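Local coordinates for protein aminoacyl-histidine dipeptidase (Vibrio alginolyticus, PDB 3MRU) that probably hydrolyses dipeptides, including Xaa-His dipeptides such as carnosine, as a zinc-dependent metallopeptidase of the M20C family, at residues 23-29 / 95-100; 63-69 / 136-140; 192-198 / 358-364. Residue numbers count along the deposited sequence, not the author numbering.

Contact 1 (23-29 / 95-100)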
ATOM      1  N   ILE A  23     -26.416   5.862  -2.068  1.00 56.23           N
ATOM      2  CA  ILE A  23     -25.072   5.839  -2.690  1.00 55.99           C
ATOM      3  C   ILE A  23     -24.895   4.771  -3.802  1.00 56.12           C
ATOM      4  O   ILE A  23     -24.245   5.026  -4.796  1.00 56.22           O
ATOM      5  CB  ILE A  23     -23.955   5.642  -1.645  1.00 50.34           C
ATOM      6  CG1 ILE A  23     -23.793   6.889  -0.772  1.00 49.48           C
ATOM      7  CG2 ILE A  23     -22.649   5.383  -2.336  1.00 50.26           C
ATOM      8  CD1 ILE A  23     -23.037   6.667   0.538  1.00 82.11           C
ATOM      9  N   CYS A  24     -25.464   3.585  -3.630  1.00 60.28           N
ATOM     10  CA  CYS A  24     -25.388   2.552  -4.658  1.00 60.94           C
ATOM     11  C   CYS A  24     -26.102   2.956  -5.941  1.00 61.25           C
ATOM     12  O   CYS A  24     -25.736   2.503  -7.028  1.00 61.04           O
ATOM     13  CB  CYS A  24     -26.038   1.255  -4.165  1.00 69.30           C
ATOM     14  SG  CYS A  24     -25.038   0.160  -3.142  1.00 70.42           S
ATOM     15  N   SER A  25     -27.151   3.769  -5.792  1.00 77.62           N
ATOM     16  CA  SER A  25     -28.050   4.130  -6.895  1.00 77.89           C
ATOM     17  C   SER A  25     -27.439   5.195  -7.823  1.00 78.86           C
ATOM     18  O   SER A  25     -27.840   5.306  -8.997  1.00 79.37           O
ATOM     19  CB  SER A  25     -29.404   4.620  -6.369  1.00 51.02           C
ATOM     20  OG  SER A  25     -29.330   5.941  -5.851  1.00 49.00           O
ATOM     21  N   ILE A  26     -26.486   5.978  -7.316  1.00 55.37           N
ATOM     22  CA  ILE A  26     -25.863   6.993  -8.166  1.00 55.77           C
ATOM     23  C   ILE A  26     -24.395   6.676  -8.485  1.00 56.17           C
ATOM     24  O   ILE A  26     -23.555   6.651  -7.591  1.00 55.65           O
ATOM     25  CB  ILE A  26     -26.031   8.466  -7.638  1.00 63.96           C
ATOM     26  CG1 ILE A  26     -24.690   9.039  -7.181  1.00 63.85           C
ATOM     27  CG2 ILE A  26     -27.145   8.595  -6.570  1.00 62.69           C
ATOM     28  CD1 ILE A  26     -24.193   8.410  -5.905  1.00 82.67           C
ATOM     29  N   PRO A  27     -24.118   6.426  -9.761  1.00 73.01           N
ATOM     30  CA  PRO A  27     -22.772   6.071 -10.220  1.00 73.45           C
ATOM     31  C   PRO A  27     -21.567   6.959  -9.916  1.00 73.80           C
ATOM     32  O   PRO A  27     -21.479   8.084 -10.405  1.00 73.22           O
ATOM     33  CB  PRO A  27     -22.881   6.201 -11.741  1.00 67.37           C
ATOM     34  CG  PRO A  27     -24.314   5.929 -12.032  1.00 67.23           C
ATOM     35  CD  PRO A  27     -25.083   6.492 -10.871  1.00 67.19           C
ATOM     36  N   HIS A  28     -20.649   6.433  -9.112  1.00 63.66           N
ATOM     37  CA  HIS A  28     -19.427   7.137  -8.756  1.00 64.16           C
ATOM     38  C   HIS A  28     -18.076   6.376  -8.834  1.00 65.15           C
ATOM     39  O   HIS A  28     -17.472   6.103  -7.803  1.00 65.49           O
ATOM     40  CB  HIS A  28     -19.811   7.498  -7.297  1.00 80.88           C
ATOM     41  CG  HIS A  28     -20.113   6.314  -6.417  1.00 80.54           C
ATOM     42  ND1 HIS A  28     -21.206   5.492  -6.612  1.00 79.46           N
ATOM     43  CD2 HIS A  28     -19.462   5.815  -5.340  1.00 79.45           C
ATOM     44  CE1 HIS A  28     -21.213   4.544  -5.696  1.00 77.64           C
ATOM     45  NE2 HIS A  28     -20.161   4.711  -4.916  1.00 78.47           N
ATOM     46  N   PRO A  29     -17.571   6.054 -10.052  1.00 67.93           N
ATOM     47  CA  PRO A  29     -16.247   5.424 -10.111  1.00 68.38           C
ATOM     48  C   PRO A  29     -15.248   6.542  -9.991  1.00 69.11           C
ATOM     49  O   PRO A  29     -15.628   7.717 -10.013  1.00 68.79           O
ATOM     50  CB  PRO A  29     -16.158   4.864 -11.530  1.00 74.93           C
ATOM     51  CG  PRO A  29     -17.547   4.846 -12.065  1.00 74.70           C
ATOM     52  CD  PRO A  29     -18.282   5.921 -11.342  1.00 74.57           C
ATOM     53  N   PHE A  95     -20.248   1.861 -16.051  1.00 73.08           N
ATOM     54  CA  PHE A  95     -19.940   2.458 -14.758  1.00 72.98           C
ATOM     55  C   PHE A  95     -20.256   3.940 -14.682  1.00 72.64           C
ATOM     56  O   PHE A  95     -20.857   4.377 -13.717  1.00 72.92           O
ATOM     57  CB  PHE A  95     -18.500   2.142 -14.309  1.00 96.99           C
ATOM     58  CG  PHE A  95     -18.350   0.752 -13.713  1.00 97.56           C
ATOM     59  CD1 PHE A  95     -18.104  -0.350 -14.529  1.00 97.12           C
ATOM     60  CD2 PHE A  95     -18.508   0.540 -12.343  1.00 97.82           C
ATOM     61  CE1 PHE A  95     -17.999  -1.616 -13.991  1.00 96.68           C
ATOM     62  CE2 PHE A  95     -18.397  -0.735 -11.802  1.00 96.99           C
ATOM     63  CZ  PHE A  95     -18.143  -1.808 -12.627  1.00 96.88           C
ATOM     64  N   THR A  96     -19.905   4.711 -15.700  1.00 80.75           N
ATOM     65  CA  THR A  96     -20.187   6.148 -15.656  1.00 80.88           C
ATOM     66  C   THR A  96     -21.676   6.376 -15.445  1.00 80.62           C
ATOM     67  O   THR A  96     -22.061   7.358 -14.828  1.00 80.47           O
ATOM     68  CB  THR A  96     -19.641   6.912 -16.880  1.00 97.80           C
ATOM     69  OG1 THR A  96     -20.249   6.396 -18.067  1.00 98.59           O
ATOM     70  CG2 THR A  96     -18.104   6.808 -16.979  1.00 98.08           C
ATOM     71  N   GLN A  97     -22.505   5.463 -15.946  1.00 88.60           N
ATOM     72  CA  GLN A  97     -23.957   5.686 -15.979  1.00 88.98           C
ATOM     73  C   GLN A  97     -24.889   4.786 -15.161  1.00 88.24           C
ATOM     74  O   GLN A  97     -25.926   5.255 -14.671  1.00 88.48           O
ATOM     75  CB  GLN A  97     -24.349   5.622 -17.442  1.00139.02           C
ATOM     76  CG  GLN A  97     -24.115   6.919 -18.181  1.00142.11           C
ATOM     77  CD  GLN A  97     -24.727   6.865 -19.551  1.00146.30           C
ATOM     78  OE1 GLN A  97     -24.684   5.818 -20.217  1.00148.28           O
ATOM     79  NE2 GLN A  97     -25.326   7.979 -19.982  1.00146.68           N
ATOM     80  N   ASP A  98     -24.523   3.513 -15.019  1.00 94.53           N
ATOM     81  CA  ASP A  98     -25.350   2.525 -14.319  1.00 93.15           C
ATOM     82  C   ASP A  98     -25.136   2.429 -12.800  1.00 92.11           C
ATOM     83  O   ASP A  98     -24.005   2.603 -12.303  1.00 91.50           O
ATOM     84  CB  ASP A  98     -25.168   1.155 -14.967  1.00 98.25           C
ATOM     85  CG  ASP A  98     -25.586   1.154 -16.410  1.00 98.51           C
ATOM     86  OD1 ASP A  98     -25.564   0.072 -17.035  1.00 99.74           O
ATOM     87  OD2 ASP A  98     -25.941   2.240 -16.919  1.00 98.84           O
ATOM     88  N   PRO A  99     -26.239   2.154 -12.064  1.00 90.66           N
ATOM     89  CA  PRO A  99     -26.275   2.004 -10.616  1.00 89.53           C
ATOM     90  C   PRO A  99     -25.763   0.638 -10.176  1.00 88.31           C
ATOM     91  O   PRO A  99     -25.838  -0.319 -10.943  1.00 88.32           O
ATOM     92  CB  PRO A  99     -27.773   2.109 -10.313  1.00 85.48           C
ATOM     93  CG  PRO A  99     -28.414   1.493 -11.483  1.00 85.49           C
ATOM     94  CD  PRO A  99     -27.590   1.978 -12.641  1.00 86.57           C
ATOM     95  N   ILE A 100     -25.249   0.550  -8.954  1.00 72.37           N
ATOM     96  CA  ILE A 100     -24.906  -0.741  -8.376  1.00 71.23           C
ATOM     97  C   ILE A 100     -26.183  -1.433  -7.920  1.00 70.98           C
ATOM     98  O   ILE A 100     -27.035  -0.836  -7.246  1.00 70.86           O
ATOM     99  CB  ILE A 100     -23.961  -0.592  -7.168  1.00 69.08           C
ATOM    100  CG1 ILE A 100     -22.753   0.292  -7.510  1.00 68.33           C
ATOM    101  CG2 ILE A 100     -23.547  -1.952  -6.639  1.00 68.18           C
ATOM    102  CD1 ILE A 100     -23.018   1.784  -7.539  1.00 91.39           C
TER

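Contact 2 (63-69 / 136-140)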
ATOM      1  N   LYS A  63     -21.161  19.975  11.518  1.00 73.60           N
ATOM      2  CA  LYS A  63     -22.258  19.843  12.446  1.00 74.59           C
ATOM      3  C   LYS A  63     -21.797  20.168  13.855  1.00 75.46           C
ATOM      4  O   LYS A  63     -20.849  19.557  14.349  1.00 74.97           O
ATOM      5  CB  LYS A  63     -22.837  18.440  12.403  1.00 89.34           C
ATOM      6  CG  LYS A  63     -23.928  18.197  13.435  1.00 89.53           C
ATOM      7  CD  LYS A  63     -24.584  16.875  13.168  1.00 89.25           C
ATOM      8  CE  LYS A  63     -25.662  16.575  14.150  1.00 88.43           C
ATOM      9  NZ  LYS A  63     -25.940  15.127  14.069  1.00 87.73           N
ATOM     10  N   PRO A  64     -22.478  21.135  14.505  1.00 88.28           N
ATOM     11  CA  PRO A  64     -22.164  21.534  15.874  1.00 89.39           C
ATOM     12  C   PRO A  64     -22.544  20.445  16.863  1.00 90.67           C
ATOM     13  O   PRO A  64     -23.413  19.617  16.577  1.00 90.94           O
ATOM     14  CB  PRO A  64     -23.044  22.765  16.085  1.00 88.57           C
ATOM     15  CG  PRO A  64     -24.199  22.547  15.181  1.00 87.89           C
ATOM     16  CD  PRO A  64     -23.612  21.911  13.962  1.00 87.53           C
ATOM     17  N   ALA A  65     -21.877  20.455  18.012  1.00 79.66           N
ATOM     18  CA  ALA A  65     -22.112  19.502  19.090  1.00 81.14           C
ATOM     19  C   ALA A  65     -23.570  19.442  19.526  1.00 82.11           C
ATOM     20  O   ALA A  65     -24.278  20.450  19.495  1.00 82.09           O
ATOM     21  CB  ALA A  65     -21.237  19.861  20.297  1.00177.66           C
ATOM     22  N   THR A  66     -24.010  18.257  19.929  1.00128.08           N
ATOM     23  CA  THR A  66     -25.261  18.137  20.660  1.00129.38           C
ATOM     24  C   THR A  66     -25.004  18.769  22.041  1.00130.41           C
ATOM     25  O   THR A  66     -23.857  18.738  22.522  1.00130.40           O
ATOM     26  CB  THR A  66     -25.764  16.664  20.736  1.00113.16           C
ATOM     27  OG1 THR A  66     -24.930  15.901  21.613  1.00113.42           O
ATOM     28  CG2 THR A  66     -25.776  16.020  19.352  1.00112.61           C
ATOM     29  N   PRO A  67     -26.050  19.390  22.651  1.00122.97           N
ATOM     30  CA  PRO A  67     -26.003  19.985  24.004  1.00123.49           C
ATOM     31  C   PRO A  67     -25.327  19.132  25.080  1.00123.87           C
ATOM     32  O   PRO A  67     -25.708  17.973  25.301  1.00123.76           O
ATOM     33  CB  PRO A  67     -27.493  20.122  24.385  1.00165.29           C
ATOM     34  CG  PRO A  67     -28.296  19.682  23.145  1.00165.33           C
ATOM     35  CD  PRO A  67     -27.335  19.699  21.985  1.00164.79           C
ATOM     36  N   GLY A  68     -24.316  19.709  25.727  1.00124.56           N
ATOM     37  CA  GLY A  68     -23.493  18.958  26.662  1.00124.94           C
ATOM     38  C   GLY A  68     -22.002  18.868  26.364  1.00125.30           C
ATOM     39  O   GLY A  68     -21.189  18.882  27.298  1.00125.44           O
ATOM     40  N   MET A  69     -21.632  18.770  25.081  1.00138.12           N
ATOM     41  CA  MET A  69     -20.210  18.601  24.704  1.00138.26           C
ATOM     42  C   MET A  69     -19.816  19.739  23.785  1.00138.05           C
ATOM     43  O   MET A  69     -18.987  19.567  22.882  1.00138.22           O
ATOM     44  CB  MET A  69     -19.771  17.258  24.097  1.00105.29           C
ATOM     45  CG  MET A  69     -19.926  16.077  25.030  1.00105.52           C
ATOM     46  SD  MET A  69     -21.316  15.011  24.604  1.00105.56           S
ATOM     47  CE  MET A  69     -22.418  16.080  23.659  1.00104.82           C
ATOM     48  N   ILE A 136     -27.154  10.773  18.814  1.00 86.15           N
ATOM     49  CA  ILE A 136     -25.783  10.521  19.236  1.00 85.75           C
ATOM     50  C   ILE A 136     -25.359  11.820  19.886  1.00 85.71           C
ATOM     51  O   ILE A 136     -25.433  12.890  19.277  1.00 85.45           O
ATOM     52  CB  ILE A 136     -24.862  10.140  18.075  1.00130.10           C
ATOM     53  CG1 ILE A 136     -25.447   8.982  17.286  1.00129.55           C
ATOM     54  CG2 ILE A 136     -23.445   9.794  18.578  1.00129.94           C
ATOM     55  CD1 ILE A 136     -25.662   7.640  18.040  1.00105.26           C
ATOM     56  N   LYS A 137     -24.927  11.704  21.135  1.00 95.34           N
ATOM     57  CA  LYS A 137     -24.452  12.840  21.917  1.00 95.41           C
ATOM     58  C   LYS A 137     -22.995  13.075  21.567  1.00 95.01           C
ATOM     59  O   LYS A 137     -22.108  12.627  22.286  1.00 94.97           O
ATOM     60  CB  LYS A 137     -24.618  12.589  23.423  1.00111.20           C
ATOM     61  CG  LYS A 137     -25.861  13.238  24.010  1.00112.34           C
ATOM     62  CD  LYS A 137     -26.437  12.426  25.160  1.00113.61           C
ATOM     63  CE  LYS A 137     -27.687  13.121  25.728  1.00114.21           C
ATOM     64  NZ  LYS A 137     -28.666  12.133  26.315  1.00114.19           N
ATOM     65  N   HIS A 138     -22.756  13.771  20.458  1.00 83.47           N
ATOM     66  CA  HIS A 138     -21.393  14.038  19.994  1.00 83.07           C
ATOM     67  C   HIS A 138     -20.923  15.468  20.243  1.00 83.11           C
ATOM     68  O   HIS A 138     -21.738  16.367  20.452  1.00 83.29           O
ATOM     69  CB  HIS A 138     -21.252  13.674  18.523  1.00 66.81           C
ATOM     70  CG  HIS A 138     -22.167  14.425  17.618  1.00 65.80           C
ATOM     71  ND1 HIS A 138     -23.252  13.835  17.008  1.00 65.76           N
ATOM     72  CD2 HIS A 138     -22.157  15.714  17.204  1.00 65.33           C
ATOM     73  CE1 HIS A 138     -23.869  14.729  16.256  1.00 65.76           C
ATOM     74  NE2 HIS A 138     -23.226  15.879  16.354  1.00 65.33           N
ATOM     75  N   GLY A 139     -19.604  15.662  20.219  1.00 87.80           N
ATOM     76  CA  GLY A 139     -18.997  16.995  20.263  1.00 87.87           C
ATOM     77  C   GLY A 139     -19.021  17.563  18.850  1.00 87.99           C
ATOM     78  O   GLY A 139     -19.593  16.941  17.950  1.00 88.20           O
ATOM     79  N   PRO A 140     -18.395  18.738  18.632  1.00 98.35           N
ATOM     80  CA  PRO A 140     -18.374  19.320  17.276  1.00 98.15           C
ATOM     81  C   PRO A 140     -17.859  18.379  16.202  1.00 97.86           C
ATOM     82  O   PRO A 140     -17.008  17.527  16.498  1.00 98.01           O
ATOM     83  CB  PRO A 140     -17.361  20.468  17.376  1.00 82.63           C
ATOM     84  CG  PRO A 140     -16.448  20.077  18.490  1.00 82.85           C
ATOM     85  CD  PRO A 140     -17.297  19.305  19.469  1.00 82.92           C
TER

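Contact 3 (192-198 / 358-364)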
ATOM      1  N   MET A 192      18.472   3.580 -10.278  1.00 61.95           N
ATOM      2  CA  MET A 192      19.885   3.719 -10.513  1.00 62.30           C
ATOM      3  C   MET A 192      20.228   3.219 -11.901  1.00 62.79           C
ATOM      4  O   MET A 192      19.997   2.054 -12.225  1.00 62.98           O
ATOM      5  CB  MET A 192      20.659   2.944  -9.478  1.00 59.84           C
ATOM      6  CG  MET A 192      22.049   3.447  -9.324  1.00 59.92           C
ATOM      7  SD  MET A 192      22.895   2.539  -8.046  1.00 61.30           S
ATOM      8  CE  MET A 192      22.299   3.309  -6.541  1.00 59.22           C
ATOM      9  N   THR A 193      20.788   4.104 -12.720  1.00 46.31           N
ATOM     10  CA  THR A 193      21.003   3.803 -14.118  1.00 46.79           C
ATOM     11  C   THR A 193      22.467   3.907 -14.428  1.00 47.03           C
ATOM     12  O   THR A 193      23.166   4.764 -13.884  1.00 46.17           O
ATOM     13  CB  THR A 193      20.237   4.772 -15.044  1.00 69.55           C
ATOM     14  OG1 THR A 193      19.302   5.556 -14.282  1.00 69.38           O
ATOM     15  CG2 THR A 193      19.511   3.988 -16.149  1.00 69.53           C
ATOM     16  N   PHE A 194      22.912   3.028 -15.318  1.00 60.77           N
ATOM     17  CA  PHE A 194      24.327   2.903 -15.679  1.00 62.64           C
ATOM     18  C   PHE A 194      24.527   3.126 -17.170  1.00 64.67           C
ATOM     19  O   PHE A 194      23.784   2.578 -17.997  1.00 65.14           O
ATOM     20  CB  PHE A 194      24.875   1.521 -15.280  1.00 62.16           C
ATOM     21  CG  PHE A 194      24.957   1.318 -13.796  1.00 60.30           C
ATOM     22  CD1 PHE A 194      23.838   0.899 -13.074  1.00 58.30           C
ATOM     23  CD2 PHE A 194      26.137   1.567 -13.122  1.00 58.53           C
ATOM     24  CE1 PHE A 194      23.889   0.747 -11.721  1.00 57.63           C
ATOM     25  CE2 PHE A 194      26.203   1.401 -11.753  1.00 59.35           C
ATOM     26  CZ  PHE A 194      25.078   1.002 -11.053  1.00 59.57           C
ATOM     27  N   ASP A 195      25.518   3.937 -17.522  1.00 76.34           N
ATOM     28  CA  ASP A 195      25.773   4.152 -18.929  1.00 78.69           C
ATOM     29  C   ASP A 195      26.936   3.300 -19.421  1.00 79.69           C
ATOM     30  O   ASP A 195      28.110   3.722 -19.384  1.00 79.86           O
ATOM     31  CB  ASP A 195      25.904   5.637 -19.249  1.00101.26           C
ATOM     32  CG  ASP A 195      24.566   6.260 -19.631  1.00103.90           C
ATOM     33  OD1 ASP A 195      23.815   5.639 -20.436  1.00106.81           O
ATOM     34  OD2 ASP A 195      24.258   7.364 -19.124  1.00106.39           O
ATOM     35  N   ILE A 196      26.580   2.101 -19.890  1.00 70.25           N
ATOM     36  CA  ILE A 196      27.562   1.077 -20.240  1.00 71.56           C
ATOM     37  C   ILE A 196      27.846   0.946 -21.721  1.00 72.74           C
ATOM     38  O   ILE A 196      26.968   1.166 -22.575  1.00 72.10           O
ATOM     39  CB  ILE A 196      27.217  -0.342 -19.680  1.00 67.23           C
ATOM     40  CG1 ILE A 196      25.984  -0.943 -20.359  1.00 65.90           C
ATOM     41  CG2 ILE A 196      27.032  -0.296 -18.173  1.00 68.23           C
ATOM     42  CD1 ILE A 196      25.807  -2.448 -20.163  1.00 83.78           C
ATOM     43  N   THR A 197      29.102   0.574 -21.980  1.00117.99           N
ATOM     44  CA  THR A 197      29.612   0.228 -23.313  1.00119.45           C
ATOM     45  C   THR A 197      30.117  -1.229 -23.342  1.00120.33           C
ATOM     46  O   THR A 197      30.493  -1.794 -22.301  1.00121.00           O
ATOM     47  CB  THR A 197      30.739   1.184 -23.742  1.00 72.83           C
ATOM     48  OG1 THR A 197      31.795   1.131 -22.770  1.00 73.41           O
ATOM     49  CG2 THR A 197      30.202   2.606 -23.851  1.00 72.09           C
ATOM     50  N   ARG A 198      30.130  -1.826 -24.530  1.00 93.64           N
ATOM     51  CA  ARG A 198      30.394  -3.245 -24.655  1.00 94.46           C
ATOM     52  C   ARG A 198      31.568  -3.620 -25.534  1.00 95.65           C
ATOM     53  O   ARG A 198      31.754  -3.063 -26.616  1.00 96.29           O
ATOM     54  CB  ARG A 198      29.156  -3.940 -25.165  1.00 82.98           C
ATOM     55  CG  ARG A 198      28.115  -4.061 -24.119  1.00 81.96           C
ATOM     56  CD  ARG A 198      26.899  -4.638 -24.710  1.00 80.14           C
ATOM     57  NE  ARG A 198      26.259  -5.507 -23.741  1.00 80.03           N
ATOM     58  CZ  ARG A 198      25.209  -5.163 -23.012  1.00 79.48           C
ATOM     59  NH1 ARG A 198      24.700  -6.039 -22.164  1.00 79.48           N
ATOM     60  NH2 ARG A 198      24.672  -3.951 -23.140  1.00 78.67           N
ATOM     61  N   GLU A 358      20.081  -3.582 -21.132  1.00100.28           N
ATOM     62  CA  GLU A 358      19.811  -3.490 -22.569  1.00102.00           C
ATOM     63  C   GLU A 358      21.154  -3.120 -23.184  1.00102.43           C
ATOM     64  O   GLU A 358      22.152  -3.108 -22.456  1.00102.76           O
ATOM     65  CB  GLU A 358      18.753  -2.419 -22.861  1.00 95.48           C
ATOM     66  CG  GLU A 358      19.013  -1.113 -22.102  1.00 98.50           C
ATOM     67  CD  GLU A 358      18.385   0.091 -22.791  1.00102.51           C
ATOM     68  OE1 GLU A 358      17.463   0.711 -22.186  1.00103.84           O
ATOM     69  OE2 GLU A 358      18.823   0.421 -23.928  1.00104.17           O
ATOM     70  N   GLU A 359      21.224  -2.839 -24.491  1.00103.49           N
ATOM     71  CA  GLU A 359      22.503  -2.353 -25.024  1.00104.11           C
ATOM     72  C   GLU A 359      22.753  -0.921 -24.561  1.00103.74           C
ATOM     73  O   GLU A 359      21.945  -0.017 -24.837  1.00104.11           O
ATOM     74  CB  GLU A 359      22.653  -2.500 -26.549  1.00104.85           C
ATOM     75  CG  GLU A 359      24.168  -2.522 -26.960  1.00106.43           C
ATOM     76  CD  GLU A 359      24.489  -2.078 -28.416  1.00106.83           C
ATOM     77  OE1 GLU A 359      23.767  -2.489 -29.369  1.00109.39           O
ATOM     78  OE2 GLU A 359      25.483  -1.322 -28.605  1.00107.15           O
ATOM     79  N   ASN A 360      23.848  -0.737 -23.820  1.00 97.77           N
ATOM     80  CA  ASN A 360      24.291   0.597 -23.331  1.00 97.05           C
ATOM     81  C   ASN A 360      23.658   1.141 -22.049  1.00 95.94           C
ATOM     82  O   ASN A 360      24.021   2.230 -21.604  1.00 96.37           O
ATOM     83  CB  ASN A 360      24.205   1.659 -24.434  1.00118.41           C
ATOM     84  CG  ASN A 360      25.066   1.316 -25.635  1.00119.46           C
ATOM     85  OD1 ASN A 360      26.304   1.324 -25.550  1.00119.74           O
ATOM     86  ND2 ASN A 360      24.418   1.000 -26.764  1.00119.68           N
ATOM     87  N   LYS A 361      22.735   0.382 -21.457  1.00 83.83           N
ATOM     88  CA  LYS A 361      22.032   0.820 -20.262  1.00 82.00           C
ATOM     89  C   LYS A 361      21.665  -0.359 -19.377  1.00 80.43           C
ATOM     90  O   LYS A 361      21.025  -1.320 -19.810  1.00 80.01           O
ATOM     91  CB  LYS A 361      20.770   1.578 -20.659  1.00 84.75           C
ATOM     92  CG  LYS A 361      20.204   2.572 -19.658  1.00 85.98           C
ATOM     93  CD  LYS A 361      18.851   3.044 -20.213  1.00 89.68           C
ATOM     94  CE  LYS A 361      18.202   4.125 -19.370  1.00 91.95           C
ATOM     95  NZ  LYS A 361      18.989   5.394 -19.456  1.00 93.68           N
ATOM     96  N   VAL A 362      22.105  -0.267 -18.129  1.00 65.77           N
ATOM     97  CA  VAL A 362      21.658  -1.132 -17.049  1.00 63.93           C
ATOM     98  C   VAL A 362      20.916  -0.259 -16.070  1.00 62.59           C
ATOM     99  O   VAL A 362      21.401   0.800 -15.670  1.00 62.26           O
ATOM    100  CB  VAL A 362      22.822  -1.761 -16.306  1.00 75.21           C
ATOM    101  CG1 VAL A 362      22.329  -2.871 -15.406  1.00 75.10           C
ATOM    102  CG2 VAL A 362      23.805  -2.309 -17.285  1.00 76.03           C
ATOM    103  N   THR A 363      19.736  -0.714 -15.681  1.00 70.52           N
ATOM    104  CA  THR A 363      18.870   0.081 -14.842  1.00 69.29           C
ATOM    105  C   THR A 363      18.331  -0.729 -13.670  1.00 68.32           C
ATOM    106  O   THR A 363      17.727  -1.793 -13.841  1.00 68.24           O
ATOM    107  CB  THR A 363      17.757   0.769 -15.678  1.00 70.81           C
ATOM    108  OG1 THR A 363      16.609   1.025 -14.854  1.00 69.76           O
ATOM    109  CG2 THR A 363      17.384  -0.081 -16.944  1.00 70.59           C
ATOM    110  N   VAL A 364      18.584  -0.203 -12.477  1.00 63.74           N
ATOM    111  CA  VAL A 364      18.274  -0.866 -11.228  1.00 62.78           C
ATOM    112  C   VAL A 364      17.153  -0.093 -10.568  1.00 62.39           C
ATOM    113  O   VAL A 364      17.328   1.063 -10.231  1.00 62.90           O
ATOM    114  CB  VAL A 364      19.524  -0.909 -10.285  1.00 51.01           C
ATOM    115  CG1 VAL A 364      19.245  -1.735  -9.034  1.00 50.09           C
ATOM    116  CG2 VAL A 364      20.770  -1.462 -11.020  1.00 50.61           C
TER

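Contact 1 (23-29 / 95-100)
One backbone hydrogen bond ties the C-terminal end of helix 14-25 to the 95-100 loop: Ile100 N donates to Cys24 O over 2.8 Å, with the caveat that this carbonyl and Ile100 CD1 are modelled too close together, so both positions are less certain. A second bond stays inside 23-29. His28 ND1 donates to Ile26 O at 2.8 Å, folding the imidazole back over the chain just after the helix, while Ser25 OG turns to Lys22 O within the last helical turn.

Proline packing supplies much of the remaining contact. The loop bends through Phe95 to Asp98 so that successive carbonyls face the ring of Pro27, with Pro27 CB 3.4 Å from both Phe95 O and Thr96 O, and Pro27 CG 3.2 Å from Gln97 O and 3.4 Å from Asp98 O. The proline thus meets the backbone of the loop rather than its side chains. Further along, Pro29 CG lies 3.6 Å from Phe95 CB.

Apolar contact continues at Ile100, whose CB is 4.1 Å from Cys24 CB. His28, its side chain about 11 Å from a bound zinc ion and about 7 Å from that of the zinc ligand His80, places this packing in the neighbourhood of the metal site without contributing a ligand.

Around the contact, Ile23 and His28 both touch Leu36 of helix 36-46, and Ile23 also reaches Met124 and Ala125 of helix 124-132. His28 is backbone-bonded to Met83, in the loop that follows strand 75-80. One residue beyond Ile100, the chain enters strand 102-105.

Contact 2 (63-69 / 136-140)
Beyond Lys63 the two segments run roughly antiparallel, as loops, their CA atoms coming within 4.2 Å at Ala65 and Pro140 and 5.5 Å at Thr66 and Lys137. Thr66 N donates to His138 O at 3.0 Å, the main backbone link between them. Each segment also bends on itself. Lys137 is the centre of an inverse gamma turn closed by a weak bond from His138 N to Ile136 O (3.1 Å), and a weak bond from Met69 N to Thr66 O (3.4 Å) spans the turn through Pro67 and Gly68, the latter at a positive phi of 120°.

These loops prolong an antiparallel strand pair. Lys63 ends strand 59-63 and is backbone-bonded to Ile141, the first residue of strand 141-146, in the mixed six-stranded sheet; the contact therefore lies where the paired strands of that sheet give way to surface loops.

His138 is the residue most covered by the other segment. Thr66 CG2 sits over its ring in a CH-pi contact, 3.9 Å from the centroid and 12° off the normal, while Thr66 OG1 gives a weak hydrogen bond to His138 O (3.4 Å). Lys63 stretches out in an all-trans chain along the ring edge, its NZ 3.0 Å from His138 CE1, and spends its charge on the carbonyls of Leu131 and Ser133 around the end of helix 124-132. Met69 folds over 136-140: Met69 SD is 3.4 Å from Lys137 O and Met69 CE 3.3 Å from His138 O. Ala65 CB packs on Pro140 CD at 4.1 Å, and Ile136 reaches Val480 of helix 469-485.

Contact 3 (192-198 / 358-364)
Strands 192-195 and 361-364 pair antiparallel in the large mixed sheet, away from the zinc site, their axes 4.6 Å apart at closest approach and 167° between directions. At the hydrogen-bonded pair Met192-Val364, Met192 N donates to Val364 O (2.8 Å) and Val364 N to Met192 O (2.7 Å). At Phe194-Val362, Phe194 N reaches Val362 O at 2.7 Å, but the return bond from Val362 N to Phe194 O is weak (3.3 Å). Ile196 N carries the pairing on to Asn360 O (3.1 Å). In the non-hydrogen-bonded pair between them, Thr193 backbone-bonds outward to Gln393 and Thr363 to Thr356; Thr193 OG1 bonds weakly to Gln393 O.

Strand 346-358 turns into strand 361-370 through Glu359 and Asn360, a beta hairpin with a two-residue loop. Glu358 N donates to Lys361 O (2.8 Å), while Glu358 O accepts from Arg198 NH2 at 2.7 Å. Arg198 NE donates to Gln314 O and NH1, weakly, to Val251 O. Thr197 N is taken by Asp320.

Met192, Phe194, Val362 and Val364 form an apolar face, with Phe194 CE1 3.9 Å from Val364 CG2; helix 318-330 packs against Phe194 and Val362. The contact thus depends on main-chain hydrogen bonds and apolar packing: Arg198, the one charged group bonding across, is directed to a main-chain oxygen, and no salt bridge joins the segments.

In the fold
Contacts 1 and 2 belong to the part of the fold that carries the zinc site and interleave in sequence, yet their nearest atoms are about 16 Å apart. Both lie close to helix 124-132: contact 1 packs on its start, contact 2 follows its end. Contact 1 is partly buried and nearer the metal site, contact 2 is a surface contact away from it, and both rely on prolines, loop carbonyls and few hydrogen bonds. Contact 3, on the far side of the chain's centre from contact 2 (centres about 62 Å apart), is partly buried and differs in kind, with repeated backbone pairing within the large mixed sheet and apolar packing against helix 318-330.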